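PDB 4RCM: methylated RNA-binding protein 1 from Saccharomyces cerevisiae S288c, which reads N6-methyladenosine marks in RNA through its YTH domain and lowers the stability of PHO4 mRNA, thereby regulating phosphate metabolism. Local coordinates for residues M127-I130 with T131-R134. Numbering follows the deposited sequence. Where two conformers were deposited one is given.
Sequences MKPI and THSR
Two successive i to i+3 backbone bonds, H132 N to P129 O and S133 N to I130 O, both 3.0 Å long and close to straight, define a short 3-10 turn. A second donor reaches the I130 carbonyl: S133 OG bonds to I130 O at 2.7 Å, nearer the carbonyl plane than the amide. Chi1 of -50° sets that hydroxyl beside its own backbone N, which lets amide and side chain grip the same oxygen. P129 and H132 run side by side, pointing the same way. P129 CD lies 4.3 Å from the centroid of the H132 ring and 18° off the ring normal, a CH-pi contact displaced toward the ring's rim. K128 CB packs against H132 CB at 3.9 Å, and the lysine chain then bends at chi2 and chi4; one water joins K128 NZ (2.7 Å) to H132 ND1 (2.9 Å). Within the YTH domain the turn follows strand 128-129, which pairs antiparallel with 121-122; K128 bonds through the backbone to I122, and I130 to F120. I130 packs on L117 of helix 114-117 and, like S133, on V20 of strand 17-23, whose end carries the m6A-binding K22.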
loop_
_atom_site.group_PDB
_atom_site.type_symbol
_atom_site.label_atom_id
_atom_site.label_comp_id
_atom_site.label_asym_id
_atom_site.label_seq_id
_atom_site.Cartn_x
_atom_site.Cartn_y
_atom_site.Cartn_z
ATOM N N MET A 127 17.543 -8.980 -3.837
ATOM C CA MET A 127 16.977 -10.163 -3.147
ATOM C C MET A 127 16.770 -10.013 -1.616
ATOM O O MET A 127 16.684 -10.985 -0.869
ATOM C CB MET A 127 17.819 -11.418 -3.458
ATOM C CG MET A 127 17.027 -12.724 -3.469
ATOM S SD MET A 127 15.827 -12.794 -4.829
ATOM C CE MET A 127 16.890 -12.598 -6.272
ATOM N N LYS A 128 16.619 -8.781 -1.153
ATOM C CA LYS A 128 16.305 -8.552 0.277
ATOM C C LYS A 128 14.842 -8.917 0.614
ATOM O O LYS A 128 13.963 -8.913 -0.266
ATOM C CB LYS A 128 16.562 -7.082 0.621
ATOM C CG LYS A 128 18.030 -6.656 0.567
ATOM C CD LYS A 128 18.146 -5.232 0.038
ATOM C CE LYS A 128 19.524 -4.615 0.269
ATOM N NZ LYS A 128 19.754 -4.299 1.694
ATOM N N PRO A 129 14.564 -9.210 1.878
ATOM C CA PRO A 129 13.175 -9.368 2.244
ATOM C C PRO A 129 12.344 -8.106 1.963
ATOM O O PRO A 129 12.902 -6.985 1.912
ATOM C CB PRO A 129 13.225 -9.593 3.731
ATOM C CG PRO A 129 14.587 -10.170 3.967
ATOM C CD PRO A 129 15.475 -9.500 2.993
ATOM N N ILE A 130 11.030 -8.299 1.824
ATOM C CA ILE A 130 10.113 -7.195 1.571
ATOM C C ILE A 130 10.133 -6.106 2.675
ATOM O O ILE A 130 9.930 -4.930 2.409
ATOM C CB ILE A 130 8.663 -7.692 1.307
ATOM C CG1 ILE A 130 7.829 -6.566 0.677
ATOM C CG2 ILE A 130 8.030 -8.219 2.574
ATOM C CD1 ILE A 130 6.451 -7.023 0.239
ATOM N N THR A 131 10.399 -6.513 3.885
ATOM C CA THR A 131 10.533 -5.573 5.006
ATOM C C THR A 131 11.681 -4.537 4.869
ATOM O O THR A 131 11.704 -3.531 5.612
ATOM C CB THR A 131 10.752 -6.363 6.283
ATOM O OG1 THR A 131 11.796 -7.318 6.060
ATOM C CG2 THR A 131 9.478 -7.104 6.677
ATOM N N HIS A 132 12.613 -4.779 3.936
ATOM C CA HIS A 132 13.688 -3.822 3.597
ATOM C C HIS A 132 13.376 -2.863 2.445
ATOM O O HIS A 132 14.238 -2.042 2.050
ATOM C CB HIS A 132 14.963 -4.591 3.232
ATOM C CG HIS A 132 15.552 -5.355 4.369
ATOM N ND1 HIS A 132 16.890 -5.303 4.665
ATOM C CD2 HIS A 132 14.992 -6.165 5.292
ATOM C CE1 HIS A 132 17.133 -6.069 5.715
ATOM N NE2 HIS A 132 15.998 -6.593 6.122
ATOM N N SER A 133 12.164 -2.949 1.891
ATOM C CA SER A 133 11.809 -2.136 0.751
ATOM C C SER A 133 11.741 -0.679 1.152
ATOM O O SER A 133 11.285 -0.336 2.241
ATOM C CB SER A 133 10.448 -2.566 0.162
ATOM O OG SER A 133 10.422 -3.957 -0.054
ATOM N N ARG A 134 12.194 0.169 0.269
ATOM C CA ARG A 134 11.972 1.573 0.407
ATOM C C ARG A 134 10.661 1.973 -0.302
ATOM O O ARG A 134 9.950 1.131 -0.865
ATOM C CB ARG A 134 13.148 2.363 -0.203
ATOM C CG ARG A 134 14.514 2.181 0.469
ATOM C CD ARG A 134 15.602 2.821 -0.396
ATOM N NE ARG A 134 15.731 2.151 -1.704
ATOM C CZ ARG A 134 16.616 1.194 -1.995
ATOM N NH1 ARG A 134 17.492 0.755 -1.090
ATOM N NH2 ARG A 134 16.626 0.665 -3.207
HETATM O O HOH W 1 18.468 -3.068 3.766
#